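Local coordinates for protein HNH homing endonuclease (Bacillus phage SPO1, PDB 1U3E) that binds a long stretch of DNA and cleaves it as an HNH homing endonuclease, probably driving the spread of its intron, at residues Y39-L44 and T52-R57; T153-G158 and G165-Y170. All coordinates share one frame; numbering follows the deposited sequence.

Contact 1 (Y39-L44 and T52-R57); sequences YHRIGL and TFQVHR. With EDO (1,2-ethanediol), chain J; nucleotides of chain C.
Ile42 and Phe53 form a hydrogen-bonded antiparallel pair, Phe53 N to Ile42 O at 2.8 Å and Ile42 N to Phe53 O at 2.9 Å, while Val55 N, where helix 55-63 begins, donates to His40 O. On the face that carries Ile42 and Phe53, Leu44 CD1 lies 3.6 Å from Phe53 CD1, the two side chains crossing at about a right angle; Ile42 CG2 also meets Val55 CG2 at the start of the helix. Val21 and Leu30 of the neighbouring sheet pack on Ile42 and Leu44.

The other face, with Arg41, Thr52 and Gln54, turns to the DNA. Both NH1 and NH2 of Arg41 converge on one atom, O4 of DT3 of chain C (NH2 at 3.0 Å), and NH2 is also salt-bridged to Asp37. Gln54 CD is carried outward, extended (chi2 -166°); NE2 donates to OP2 of DT3 of chain C at 3.2 Å. Thr52 OG1 bonds a guanine O6. The Tyr39 and His56 rings meet obliquely, centroids 5.3 Å apart, and each holds a phosphate: His56 NE2 bonds OP2 of DT2 of chain C, Tyr39 OH bonds OP1 of DG1 of chain C. With thymine O4 and guanine O6 contacted, this is a β-hairpin reading the major groove.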
loop_
_atom_site.group_PDB
_atom_site.type_symbol
_atom_site.label_atom_id
_atom_site.label_comp_id
_atom_site.label_asym_id
_atom_site.label_seq_id
_atom_site.Cartn_x
_atom_site.Cartn_y
_atom_site.Cartn_z
ATOM N N TYR D 39 9.994 -10.474 0.116
ATOM C CA TYR D 39 9.343 -11.671 -0.410
ATOM C C TYR D 39 10.216 -12.416 -1.386
ATOM O O TYR D 39 10.733 -11.803 -2.325
ATOM C CB TYR D 39 8.046 -11.307 -1.112
ATOM C CG TYR D 39 7.027 -10.748 -0.180
ATOM C CD1 TYR D 39 6.820 -9.377 -0.091
ATOM C CD2 TYR D 39 6.290 -11.590 0.652
ATOM C CE1 TYR D 39 5.895 -8.848 0.812
ATOM C CE2 TYR D 39 5.368 -11.076 1.562
ATOM C CZ TYR D 39 5.176 -9.701 1.637
ATOM O OH TYR D 39 4.279 -9.186 2.536
ATOM N N HIS D 40 10.387 -13.715 -1.185
ATOM C CA HIS D 40 11.210 -14.500 -2.129
ATOM C C HIS D 40 10.628 -14.653 -3.509
ATOM O O HIS D 40 9.541 -15.213 -3.681
ATOM C CB HIS D 40 11.439 -15.896 -1.563
ATOM C CG HIS D 40 12.034 -15.906 -0.163
ATOM N ND1 HIS D 40 12.496 -17.053 0.442
ATOM C CD2 HIS D 40 12.220 -14.903 0.728
ATOM C CE1 HIS D 40 12.945 -16.757 1.649
ATOM N NE2 HIS D 40 12.788 -15.459 1.847
ATOM N N ARG D 41 11.359 -14.162 -4.510
ATOM C CA ARG D 41 10.933 -14.247 -5.910
ATOM C C ARG D 41 11.934 -15.030 -6.765
ATOM O O ARG D 41 13.060 -15.290 -6.352
ATOM C CB ARG D 41 10.780 -12.849 -6.521
ATOM C CG ARG D 41 9.811 -11.935 -5.779
ATOM C CD ARG D 41 10.526 -10.868 -4.975
ATOM N NE ARG D 41 9.609 -9.852 -4.453
ATOM C CZ ARG D 41 8.842 -9.091 -5.225
ATOM N NH1 ARG D 41 8.892 -9.240 -6.544
ATOM N NH2 ARG D 41 8.021 -8.197 -4.686
ATOM N N ILE D 42 11.507 -15.408 -7.959
ATOM C CA ILE D 42 12.367 -16.119 -8.887
ATOM C C ILE D 42 11.832 -15.832 -10.272
ATOM O O ILE D 42 10.712 -15.354 -10.413
ATOM C CB ILE D 42 12.386 -17.655 -8.632
ATOM C CG1 ILE D 42 10.972 -18.220 -8.580
ATOM C CG2 ILE D 42 13.095 -17.961 -7.328
ATOM C CD1 ILE D 42 10.312 -18.395 -9.913
ATOM N N GLY D 43 12.629 -16.099 -11.298
ATOM C CA GLY D 43 12.167 -15.850 -12.650
ATOM C C GLY D 43 12.022 -17.144 -13.428
ATOM O O GLY D 43 12.952 -17.951 -13.487
ATOM N N LEU D 44 10.853 -17.357 -14.019
ATOM C CA LEU D 44 10.624 -18.559 -14.797
ATOM C C LEU D 44 10.565 -18.169 -16.266
ATOM O O LEU D 44 9.834 -17.249 -16.641
ATOM C CB LEU D 44 9.316 -19.219 -14.369
ATOM C CG LEU D 44 9.181 -19.524 -12.877
ATOM C CD1 LEU D 44 7.840 -20.187 -12.603
ATOM C CD2 LEU D 44 10.313 -20.428 -12.438
ATOM N N THR D 52 8.645 -12.866 -13.741
ATOM C CA THR D 52 8.985 -12.939 -12.320
ATOM C C THR D 52 7.828 -13.463 -11.480
ATOM O O THR D 52 6.697 -12.977 -11.580
ATOM C CB THR D 52 9.391 -11.571 -11.743
ATOM O OG1 THR D 52 10.197 -10.863 -12.685
ATOM C CG2 THR D 52 10.208 -11.763 -10.488
ATOM N N PHE D 53 8.117 -14.452 -10.638
ATOM C CA PHE D 53 7.099 -15.040 -9.772
ATOM C C PHE D 53 7.475 -15.014 -8.282
ATOM O O PHE D 53 8.652 -14.906 -7.934
ATOM C CB PHE D 53 6.803 -16.480 -10.217
ATOM C CG PHE D 53 6.103 -16.578 -11.558
ATOM C CD1 PHE D 53 6.832 -16.707 -12.736
ATOM C CD2 PHE D 53 4.707 -16.544 -11.638
ATOM C CE1 PHE D 53 6.179 -16.804 -13.972
ATOM C CE2 PHE D 53 4.051 -16.638 -12.856
ATOM C CZ PHE D 53 4.781 -16.769 -14.025
ATOM N N GLN D 54 6.458 -15.083 -7.416
ATOM C CA GLN D 54 6.653 -15.096 -5.961
ATOM C C GLN D 54 6.609 -16.523 -5.416
ATOM O O GLN D 54 5.562 -17.174 -5.438
ATOM C CB GLN D 54 5.575 -14.297 -5.248
ATOM C CG GLN D 54 5.677 -12.817 -5.390
ATOM C CD GLN D 54 4.805 -12.100 -4.389
ATOM O OE1 GLN D 54 5.247 -11.763 -3.296
ATOM N NE2 GLN D 54 3.551 -11.879 -4.750
ATOM N N VAL D 55 7.746 -16.995 -4.914
ATOM C CA VAL D 55 7.855 -18.337 -4.379
ATOM C C VAL D 55 6.680 -18.728 -3.504
ATOM O O VAL D 55 6.159 -19.829 -3.639
ATOM C CB VAL D 55 9.156 -18.501 -3.581
ATOM C CG1 VAL D 55 9.191 -19.858 -2.872
ATOM C CG2 VAL D 55 10.328 -18.360 -4.512
ATOM N N HIS D 56 6.238 -17.854 -2.612
ATOM C CA HIS D 56 5.129 -18.262 -1.779
ATOM C C HIS D 56 3.801 -18.413 -2.513
ATOM O O HIS D 56 2.917 -19.126 -2.040
ATOM C CB HIS D 56 4.966 -17.351 -0.560
ATOM C CG HIS D 56 4.541 -15.960 -0.881
ATOM N ND1 HIS D 56 5.422 -14.991 -1.301
ATOM C CD2 HIS D 56 3.330 -15.363 -0.810
ATOM C CE1 HIS D 56 4.772 -13.855 -1.471
ATOM N NE2 HIS D 56 3.501 -14.054 -1.180
ATOM N N ARG D 57 3.636 -17.758 -3.656
ATOM C CA ARG D 57 2.394 -17.925 -4.391
ATOM C C ARG D 57 2.467 -19.268 -5.104
ATOM O O ARG D 57 1.493 -20.027 -5.134
ATOM C CB ARG D 57 2.197 -16.832 -5.432
ATOM C CG ARG D 57 1.793 -15.502 -4.899
ATOM C CD ARG D 57 0.915 -14.801 -5.902
ATOM N NE ARG D 57 -0.427 -14.603 -5.370
ATOM C CZ ARG D 57 -1.543 -14.792 -6.063
ATOM N NH1 ARG D 57 -1.486 -15.186 -7.331
ATOM N NH2 ARG D 57 -2.720 -14.596 -5.485
HETATM C C1 EDO J . 12.768 -11.923 -15.698
HETATM O O1 EDO J . 12.792 -11.610 -14.286
HETATM C C2 EDO J . 13.031 -10.627 -16.494
HETATM O O2 EDO J . 11.981 -9.680 -16.154
ATOM P P DT C 2 0.220 -12.106 -2.445
ATOM O OP1 DT C 2 -0.739 -13.206 -2.724
ATOM O OP2 DT C 2 1.567 -12.503 -1.956
ATOM O "O5'" DT C 2 0.313 -11.093 -3.685
ATOM C "C5'" DT C 2 -0.916 -10.656 -4.310
ATOM C "C4'" DT C 2 -0.619 -9.815 -5.531
ATOM O "O4'" DT C 2 -0.175 -8.528 -5.076
ATOM C "C3'" DT C 2 0.471 -10.344 -6.457
ATOM O "O3'" DT C 2 0.000 -11.092 -7.551
ATOM C "C2'" DT C 2 1.045 -9.071 -7.020
ATOM C "C1'" DT C 2 0.741 -8.024 -6.011
ATOM N N1 DT C 2 1.941 -7.576 -5.347
ATOM C C2 DT C 2 2.515 -6.492 -5.929
ATOM O O2 DT C 2 2.104 -5.944 -6.940
ATOM N N3 DT C 2 3.622 -6.075 -5.276
ATOM C C4 DT C 2 4.195 -6.604 -4.156
ATOM O O4 DT C 2 5.225 -6.101 -3.696
ATOM C C5 DT C 2 3.521 -7.734 -3.598
ATOM C C7 DT C 2 4.064 -8.374 -2.358
ATOM C C6 DT C 2 2.421 -8.176 -4.219
ATOM P P DT C 3 1.056 -11.834 -8.474
ATOM O OP1 DT C 3 0.353 -12.960 -9.128
ATOM O OP2 DT C 3 2.258 -12.140 -7.685
ATOM O "O5'" DT C 3 1.472 -10.768 -9.612
ATOM C "C5'" DT C 3 0.450 -10.190 -10.441
ATOM C "C4'" DT C 3 1.036 -9.045 -11.236
ATOM O "O4'" DT C 3 1.564 -8.022 -10.330
ATOM C "C3'" DT C 3 2.207 -9.434 -12.139
ATOM O "O3'" DT C 3 1.754 -9.436 -13.489
ATOM C "C2'" DT C 3 3.210 -8.301 -12.049
ATOM C "C1'" DT C 3 2.744 -7.472 -10.869
ATOM N N1 DT C 3 3.772 -7.368 -9.825
ATOM C C2 DT C 3 4.599 -6.273 -9.883
ATOM O O2 DT C 3 4.499 -5.415 -10.745
ATOM N N3 DT C 3 5.551 -6.218 -8.893
ATOM C C4 DT C 3 5.749 -7.136 -7.875
ATOM O O4 DT C 3 6.648 -6.951 -7.048
ATOM C C5 DT C 3 4.839 -8.268 -7.881
ATOM C C7 DT C 3 4.990 -9.332 -6.827
ATOM C C6 DT C 3 3.914 -8.327 -8.846
ATOM O OP3 DG C 1 0.697 -12.242 4.945
ATOM P P DG C 1 1.633 -12.017 3.782
ATOM O OP1 DG C 1 2.922 -11.356 4.209
ATOM O OP2 DG C 1 1.784 -13.235 2.931
ATOM O "O5'" DG C 1 0.869 -10.920 2.868
ATOM C "C5'" DG C 1 1.299 -10.677 1.524
ATOM C "C4'" DG C 1 0.196 -10.023 0.728
ATOM O "O4'" DG C 1 0.239 -8.611 0.986
ATOM C "C3'" DG C 1 0.374 -10.144 -0.770
ATOM O "O3'" DG C 1 -0.406 -11.202 -1.292
ATOM C "C2'" DG C 1 -0.255 -8.871 -1.295
ATOM C "C1'" DG C 1 -0.033 -7.874 -0.189
ATOM N N9 DG C 1 1.131 -7.031 -0.436
ATOM C C8 DG C 1 2.281 -6.973 0.314
ATOM N N7 DG C 1 3.141 -6.100 -0.136
ATOM C C5 DG C 1 2.522 -5.562 -1.252
ATOM C C6 DG C 1 2.964 -4.578 -2.140
ATOM O O6 DG C 1 4.028 -3.957 -2.125
ATOM N N1 DG C 1 2.028 -4.325 -3.134
ATOM C C2 DG C 1 0.820 -4.949 -3.254
ATOM N N2 DG C 1 0.054 -4.565 -4.283
ATOM N N3 DG C 1 0.391 -5.879 -2.425
ATOM C C4 DG C 1 1.286 -6.133 -1.454
#

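Contact 2 (T153-G158 and G165-Y170); sequences TDVLKG and GYTFRY. With nucleotides of chain A.
Leu156 and Tyr170 lead an apolar contact between the end of helix 149-157 and strand 167-170, whose short segments pass 6.8 Å apart; no hydrogen bond joins them. In a CH-pi contact, Leu156 CD2 sits over the centre of the Tyr170 ring, 3.8 Å from its centroid and 3° off the normal. Leu156 CB is also near Tyr170 CZ, and CD2 reaches Phe168 CB. One residue earlier, Val155 CG1, anti to the backbone N (chi1 -179°), meets the Phe168 ring at its edge, 3.7 Å from CD1. Ile123 and Val125 of the adjacent strand pack against Leu156 and Phe168.

Asp154, Lys157 and Tyr170 turn polar atoms to the DNA. Asp154 OD1 takes a hydrogen bond from N4 of DC26 of chain A at 3.1 Å, nearly straight at 166°, with a weaker one to OD2. Lys157 NZ and Tyr170 OH both make weak bonds to the phosphate of DT24 of chain A, to OP1 and OP2 respectively, one from the helix and one from the strand. Apolar packing adds Thr153 CG2, 3.6 Å from the methyl C7 of DT25 of chain A.

A Schellman motif at Gly158, with positive phi, ends the helix. The arrangement is that of a helix-turn-helix domain: helix 149-157 lies where a recognition helix would, its Asp154 and Thr153 meeting the N4 and methyl groups that edge the major groove, with strand 167-170 packed on its Val155 and Leu156 side.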
loop_
_atom_site.group_PDB
_atom_site.type_symbol
_atom_site.label_atom_id
_atom_site.label_comp_id
_atom_site.label_asym_id
_atom_site.label_seq_id
_atom_site.Cartn_x
_atom_site.Cartn_y
_atom_site.Cartn_z
ATOM N N THR D 153 -14.222 28.839 4.003
ATOM C CA THR D 153 -14.120 27.891 2.896
ATOM C C THR D 153 -15.040 28.298 1.758
ATOM O O THR D 153 -14.660 28.235 0.596
ATOM C CB THR D 153 -14.402 26.441 3.381
ATOM O OG1 THR D 153 -13.336 25.988 4.228
ATOM C CG2 THR D 153 -14.521 25.505 2.197
ATOM N N ASP D 154 -16.260 28.706 2.094
ATOM C CA ASP D 154 -17.235 29.094 1.079
ATOM C C ASP D 154 -16.670 30.212 0.225
ATOM O O ASP D 154 -16.806 30.223 -0.999
ATOM C CB ASP D 154 -18.546 29.561 1.722
ATOM C CG ASP D 154 -19.245 28.459 2.480
ATOM O OD1 ASP D 154 -18.986 27.282 2.173
ATOM O OD2 ASP D 154 -20.060 28.768 3.371
ATOM N N VAL D 155 -16.030 31.162 0.884
ATOM C CA VAL D 155 -15.450 32.267 0.164
ATOM C C VAL D 155 -14.322 31.773 -0.711
ATOM O O VAL D 155 -14.212 32.194 -1.875
ATOM C CB VAL D 155 -14.900 33.327 1.115
ATOM C CG1 VAL D 155 -14.302 34.515 0.376
ATOM C CG2 VAL D 155 -15.985 33.781 2.074
ATOM N N LEU D 156 -13.491 30.881 -0.189
ATOM C CA LEU D 156 -12.377 30.350 -0.965
ATOM C C LEU D 156 -12.847 29.649 -2.246
ATOM O O LEU D 156 -12.189 29.742 -3.277
ATOM C CB LEU D 156 -11.556 29.375 -0.109
ATOM C CG LEU D 156 -10.629 29.862 1.016
ATOM C CD1 LEU D 156 -10.276 28.698 1.936
ATOM C CD2 LEU D 156 -9.371 30.469 0.430
ATOM N N LYS D 157 -13.984 28.957 -2.181
ATOM C CA LYS D 157 -14.523 28.230 -3.338
ATOM C C LYS D 157 -15.367 29.086 -4.275
ATOM O O LYS D 157 -15.706 28.654 -5.375
ATOM C CB LYS D 157 -15.371 27.039 -2.886
ATOM C CG LYS D 157 -14.625 25.985 -2.098
ATOM C CD LYS D 157 -13.513 25.348 -2.905
ATOM C CE LYS D 157 -12.833 24.250 -2.108
ATOM N NZ LYS D 157 -12.199 23.242 -3.001
ATOM N N GLY D 158 -15.718 30.287 -3.836
ATOM C CA GLY D 158 -16.504 31.177 -4.666
ATOM C C GLY D 158 -18.010 30.992 -4.420
ATOM O O GLY D 158 -18.835 31.415 -5.224
ATOM N N GLY D 165 -16.456 40.740 6.708
ATOM C CA GLY D 165 -15.702 41.841 6.135
ATOM C C GLY D 165 -14.442 41.417 5.361
ATOM O O GLY D 165 -13.964 42.170 4.506
ATOM N N TYR D 166 -13.909 40.241 5.664
ATOM C CA TYR D 166 -12.725 39.783 4.962
ATOM C C TYR D 166 -13.161 38.975 3.750
ATOM O O TYR D 166 -14.346 38.719 3.568
ATOM C CB TYR D 166 -11.831 38.905 5.852
ATOM C CG TYR D 166 -11.529 39.394 7.241
ATOM C CD1 TYR D 166 -12.473 39.335 8.264
ATOM C CD2 TYR D 166 -10.274 39.879 7.568
ATOM C CE1 TYR D 166 -12.156 39.713 9.564
ATOM C CE2 TYR D 166 -9.947 40.265 8.875
ATOM C CZ TYR D 166 -10.884 40.163 9.859
ATOM O OH TYR D 166 -10.577 40.501 11.155
ATOM N N THR D 167 -12.203 38.600 2.961
ATOM C CA THR D 167 -12.386 37.775 1.790
ATOM C C THR D 167 -11.175 36.857 1.780
ATOM O O THR D 167 -10.184 37.155 2.446
ATOM C CB THR D 167 -12.511 38.581 0.490
ATOM O OG1 THR D 167 -13.233 37.828 -0.494
ATOM C CG2 THR D 167 -11.138 38.915 -0.051
ATOM N N PHE D 168 -11.226 35.756 1.052
ATOM C CA PHE D 168 -10.123 34.827 1.063
ATOM C C PHE D 168 -9.795 34.274 -0.302
ATOM O O PHE D 168 -10.675 34.172 -1.154
ATOM C CB PHE D 168 -10.409 33.724 2.079
ATOM C CG PHE D 168 -10.963 34.266 3.372
ATOM C CD1 PHE D 168 -12.318 34.573 3.470
ATOM C CD2 PHE D 168 -10.138 34.517 4.469
ATOM C CE1 PHE D 168 -12.825 35.114 4.643
ATOM C CE2 PHE D 168 -10.631 35.053 5.638
ATOM C CZ PHE D 168 -11.988 35.363 5.731
ATOM N N ARG D 169 -8.530 33.918 -0.504
ATOM C CA ARG D 169 -8.059 33.365 -1.762
ATOM C C ARG D 169 -6.888 32.459 -1.432
ATOM O O ARG D 169 -6.087 32.785 -0.567
ATOM C CB ARG D 169 -7.643 34.465 -2.723
ATOM C CG ARG D 169 -8.685 35.528 -2.978
ATOM C CD ARG D 169 -9.918 34.931 -3.647
ATOM N NE ARG D 169 -11.143 35.297 -2.936
ATOM C CZ ARG D 169 -11.966 36.276 -3.298
ATOM N NH1 ARG D 169 -11.702 36.988 -4.369
ATOM N NH2 ARG D 169 -13.050 36.554 -2.583
ATOM N N TYR D 170 -6.778 31.326 -2.115
ATOM C CA TYR D 170 -5.683 30.390 -1.852
ATOM C C TYR D 170 -4.324 30.913 -2.277
ATOM O O TYR D 170 -4.212 31.692 -3.217
ATOM C CB TYR D 170 -5.904 29.069 -2.580
ATOM C CG TYR D 170 -7.204 28.390 -2.276
ATOM C CD1 TYR D 170 -8.325 28.602 -3.068
ATOM C CD2 TYR D 170 -7.298 27.487 -1.222
ATOM C CE1 TYR D 170 -9.504 27.922 -2.825
ATOM C CE2 TYR D 170 -8.466 26.803 -0.965
ATOM C CZ TYR D 170 -9.566 27.016 -1.769
ATOM O OH TYR D 170 -10.707 26.277 -1.540
ATOM P P DT A 24 -10.738 23.262 0.791
ATOM O OP1 DT A 24 -10.128 23.072 -0.542
ATOM O OP2 DT A 24 -10.679 24.584 1.454
ATOM O "O5'" DT A 24 -12.255 22.840 0.687
ATOM C "C5'" DT A 24 -12.821 22.072 1.712
ATOM C "C4'" DT A 24 -13.942 21.241 1.164
ATOM O "O4'" DT A 24 -14.456 20.515 2.299
ATOM C "C3'" DT A 24 -15.085 22.126 0.678
ATOM O "O3'" DT A 24 -15.804 21.562 -0.428
ATOM C "C2'" DT A 24 -15.919 22.321 1.927
ATOM C "C1'" DT A 24 -15.721 21.017 2.679
ATOM N N1 DT A 24 -15.733 21.173 4.143
ATOM C C2 DT A 24 -16.617 20.399 4.846
ATOM O O2 DT A 24 -17.331 19.559 4.320
ATOM N N3 DT A 24 -16.641 20.639 6.195
ATOM C C4 DT A 24 -15.876 21.550 6.899
ATOM O O4 DT A 24 -16.014 21.654 8.120
ATOM C C5 DT A 24 -14.951 22.315 6.100
ATOM C C7 DT A 24 -14.081 23.327 6.772
ATOM C C6 DT A 24 -14.917 22.084 4.778
ATOM P P DC A 26 -23.322 19.972 -1.301
ATOM O OP1 DC A 26 -23.656 18.762 -2.084
ATOM O OP2 DC A 26 -23.152 21.276 -1.994
ATOM O "O5'" DC A 26 -24.416 20.148 -0.163
ATOM C "C5'" DC A 26 -23.989 20.282 1.183
ATOM C "C4'" DC A 26 -25.110 20.781 2.054
ATOM O "O4'" DC A 26 -24.501 21.548 3.112
ATOM C "C3'" DC A 26 -26.033 21.756 1.328
ATOM O "O3'" DC A 26 -27.224 21.846 2.120
ATOM C "C2'" DC A 26 -25.297 23.070 1.496
ATOM C "C1'" DC A 26 -24.775 22.919 2.911
ATOM N N1 DC A 26 -23.589 23.687 3.287
ATOM C C2 DC A 26 -23.307 23.802 4.635
ATOM O O2 DC A 26 -24.036 23.199 5.440
ATOM N N3 DC A 26 -22.253 24.557 5.034
ATOM C C4 DC A 26 -21.493 25.172 4.125
ATOM N N4 DC A 26 -20.477 25.919 4.561
ATOM C C5 DC A 26 -21.747 25.048 2.729
ATOM C C6 DC A 26 -22.795 24.297 2.356
ATOM P P DT A 25 -17.006 22.392 -1.108
ATOM O OP1 DT A 25 -17.006 22.079 -2.553
ATOM O OP2 DT A 25 -16.894 23.803 -0.673
ATOM O "O5'" DT A 25 -18.291 21.707 -0.463
ATOM C "C5'" DT A 25 -18.360 20.287 -0.418
ATOM C "C4'" DT A 25 -19.689 19.791 0.103
ATOM O "O4'" DT A 25 -19.746 19.889 1.545
ATOM C "C3'" DT A 25 -20.912 20.555 -0.390
ATOM O "O3'" DT A 25 -22.009 19.634 -0.440
ATOM C "C2'" DT A 25 -21.082 21.631 0.674
ATOM C "C1'" DT A 25 -20.688 20.876 1.935
ATOM N N1 DT A 25 -20.116 21.631 3.063
ATOM C C2 DT A 25 -20.555 21.293 4.315
ATOM O O2 DT A 25 -21.381 20.422 4.511
ATOM N N3 DT A 25 -19.990 22.007 5.332
ATOM C C4 DT A 25 -19.043 23.001 5.223
ATOM O O4 DT A 25 -18.622 23.556 6.230
ATOM C C5 DT A 25 -18.624 23.308 3.884
ATOM C C7 DT A 25 -17.593 24.370 3.679
ATOM C C6 DT A 25 -19.177 22.621 2.880
#

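How the contacts relate
Contact 1 comes first along the chain and is complete before contact 2 begins; they lie on opposite sides of the chain's centre, with centres about 54 Å apart and nearest atoms about 37 Å apart. They share no sheet or helix. Contact 1 belongs to the hairpin of strands 41-46 and 49-54 and the start of helix 55-63, in the part that also holds the manganese site of Asp74 and Asn96; contact 2 belongs to the C-terminal helix-turn-helix domain and its three-stranded sheet. Helices 93-103 and 109-118 come between them in sequence. Each contact exposes base-reading side chains to DNA, so an elongated monomer can recognise separate parts of a long target site.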